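Local coordinates for charybdin (Charybdis maritima, PDB 2B7U), which is a plant protein of the ribosome-inactivating family, built on that family's mixed alpha-helix and beta-sheet fold, at residues T25-N30 and Q163-A168. Sequence-based numbering, arbitrary orientation.
Sequences TDFIKN and QMFCEA
Ile28 reaches across to segment 163-168 with both of its branches. Its CD1 methyl comes to 4.0 Å from Phe165 CD1, and it also lies against the CB methyl of Ala168. The same CD1 is 3.9 Å from the carbonyl oxygen of Met164; the other branch, CG2, approaches Ala168 O about as closely. Ile28 thus touches one turn of backbone at two carbonyls, each time through a methyl group. Beside Ile28, Phe27 meets Phe165 ring to ring, with Phe27 CE2 3.7 Å from Phe165 CE1. The ring planes stand nearly perpendicular, at 88°. With CG anti to its backbone N (chi1 -175°), Phe27 holds its ring out to the CE1 side of Phe165, whose CB does not point at the other helix and which makes the contact through CD1 and CE1. The two helices run in broadly the same direction, their segment axes 10.5 Å apart and inclined at 45°. This is the buried core of the ribosome-inactivating protein fold, where helix 21-35 and helix 151-170 pack together beside the mixed sheet: Leu14 and Leu60, from strands 7-15 and 56-64, touch both phenylalanines. At 163-167 the second helix widens into a pi-type turn, with Ala168 N bonded to Gln163 O. The Met164 and Ala168 carbonyl oxygens that Ile28 approaches accept hydrogen bonds from Tyr24 OH and Arg32 NH1, both carried by helix 21-35.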
loop_
_atom_site.group_PDB
_atom_site.type_symbol
_atom_site.label_atom_id
_atom_site.label_comp_id
_atom_site.label_asym_id
_atom_site.label_seq_id
_atom_site.Cartn_x
_atom_site.Cartn_y
_atom_site.Cartn_z
ATOM N N THR A 25 14.364 -4.174 -0.103
ATOM C CA THR A 25 13.706 -5.453 0.132
ATOM C C THR A 25 13.614 -5.772 1.626
ATOM O O THR A 25 12.570 -6.232 2.119
ATOM C CB THR A 25 14.429 -6.551 -0.632
ATOM O OG1 THR A 25 14.298 -6.295 -2.041
ATOM C CG2 THR A 25 13.836 -7.912 -0.289
ATOM N N ASP A 26 14.714 -5.559 2.349
ATOM C CA ASP A 26 14.747 -5.759 3.794
ATOM C C ASP A 26 13.671 -4.912 4.483
ATOM O O ASP A 26 12.967 -5.358 5.379
ATOM C CB ASP A 26 16.111 -5.378 4.407
ATOM C CG ASP A 26 17.301 -6.219 3.901
ATOM O OD1 ASP A 26 18.445 -5.712 4.041
ATOM O OD2 ASP A 26 17.125 -7.361 3.416
ATOM N N PHE A 27 13.554 -3.660 4.065
ATOM C CA PHE A 27 12.584 -2.765 4.666
ATOM C C PHE A 27 11.153 -3.254 4.463
ATOM O O PHE A 27 10.348 -3.257 5.382
ATOM C CB PHE A 27 12.748 -1.357 4.087
ATOM C CG PHE A 27 11.862 -0.350 4.732
ATOM C CD1 PHE A 27 12.225 0.273 5.917
ATOM C CD2 PHE A 27 10.654 -0.012 4.152
ATOM C CE1 PHE A 27 11.392 1.191 6.514
ATOM C CE2 PHE A 27 9.834 0.922 4.731
ATOM C CZ PHE A 27 10.205 1.522 5.920
ATOM N N ILE A 28 10.850 -3.674 3.249
ATOM C CA ILE A 28 9.494 -4.149 2.944
ATOM C C ILE A 28 9.180 -5.420 3.743
ATOM O O ILE A 28 8.081 -5.557 4.296
ATOM C CB ILE A 28 9.306 -4.366 1.424
ATOM C CG1 ILE A 28 9.403 -3.039 0.650
ATOM C CG2 ILE A 28 7.968 -5.067 1.135
ATOM C CD1 ILE A 28 8.392 -2.004 1.000
ATOM N N LYS A 29 10.144 -6.328 3.815
ATOM C CA LYS A 29 9.961 -7.580 4.568
ATOM C C LYS A 29 9.712 -7.270 6.038
ATOM O O LYS A 29 8.829 -7.837 6.662
ATOM C CB LYS A 29 11.161 -8.479 4.373
ATOM C CG LYS A 29 11.180 -9.105 2.985
ATOM C CD LYS A 29 12.499 -9.764 2.646
ATOM C CE LYS A 29 12.755 -11.023 3.432
ATOM N NZ LYS A 29 14.067 -11.668 3.140
ATOM N N ASN A 30 10.483 -6.339 6.594
ATOM C CA ASN A 30 10.276 -5.952 7.981
ATOM C C ASN A 30 8.929 -5.286 8.202
ATOM O O ASN A 30 8.283 -5.493 9.230
ATOM C CB ASN A 30 11.415 -5.049 8.477
ATOM C CG ASN A 30 12.727 -5.781 8.576
ATOM O OD1 ASN A 30 12.756 -7.001 8.699
ATOM N ND2 ASN A 30 13.830 -5.038 8.549
ATOM N N GLN A 163 2.773 3.240 -4.507
ATOM C CA GLN A 163 3.235 2.118 -5.303
ATOM C C GLN A 163 4.426 1.446 -4.648
ATOM O O GLN A 163 4.458 0.225 -4.457
ATOM C CB GLN A 163 3.572 2.548 -6.716
ATOM C CG GLN A 163 2.381 2.937 -7.554
ATOM C CD GLN A 163 1.565 1.742 -7.955
ATOM O OE1 GLN A 163 2.091 0.635 -8.080
ATOM N NE2 GLN A 163 0.251 1.940 -8.130
ATOM N N MET A 164 5.417 2.233 -4.266
ATOM C CA MET A 164 6.653 1.636 -3.793
ATOM C C MET A 164 6.635 1.117 -2.375
ATOM O O MET A 164 7.518 0.332 -1.999
ATOM C CB MET A 164 7.820 2.618 -3.995
ATOM C CG MET A 164 7.992 2.978 -5.430
ATOM S SD MET A 164 9.429 4.042 -5.790
ATOM C CE MET A 164 10.768 2.860 -5.641
ATOM N N PHE A 165 5.647 1.522 -1.579
ATOM C CA PHE A 165 5.523 0.990 -0.216
ATOM C C PHE A 165 4.259 0.174 -0.048
ATOM O O PHE A 165 4.343 -0.991 0.333
ATOM C CB PHE A 165 5.723 2.103 0.798
ATOM C CG PHE A 165 7.116 2.638 0.750
ATOM C CD1 PHE A 165 8.134 1.949 1.379
ATOM C CD2 PHE A 165 7.430 3.726 -0.021
ATOM C CE1 PHE A 165 9.446 2.364 1.298
ATOM C CE2 PHE A 165 8.757 4.158 -0.124
ATOM C CZ PHE A 165 9.769 3.478 0.545
ATOM N N CYS A 166 3.115 0.713 -0.419
ATOM C CA CYS A 166 1.860 -0.051 -0.192
ATOM C C CYS A 166 1.709 -1.231 -1.166
ATOM O O CYS A 166 1.509 -2.383 -0.739
ATOM C CB CYS A 166 0.661 0.839 -0.224
ATOM S SG CYS A 166 0.827 2.206 0.991
ATOM N N GLU A 167 1.817 -0.981 -2.464
ATOM C CA GLU A 167 1.638 -2.067 -3.401
ATOM C C GLU A 167 2.784 -3.087 -3.296
ATOM O O GLU A 167 2.584 -4.290 -3.416
ATOM C CB GLU A 167 1.506 -1.555 -4.822
ATOM C CG GLU A 167 0.437 -0.503 -5.023
ATOM C CD GLU A 167 -0.964 -0.972 -4.761
ATOM O OE1 GLU A 167 -1.178 -2.194 -4.548
ATOM O OE2 GLU A 167 -1.880 -0.116 -4.742
ATOM N N ALA A 168 4.015 -2.611 -3.108
ATOM C CA ALA A 168 5.154 -3.519 -2.895
ATOM C C ALA A 168 4.966 -4.399 -1.656
ATOM O O ALA A 168 5.300 -5.587 -1.672
ATOM C CB ALA A 168 6.450 -2.722 -2.791
#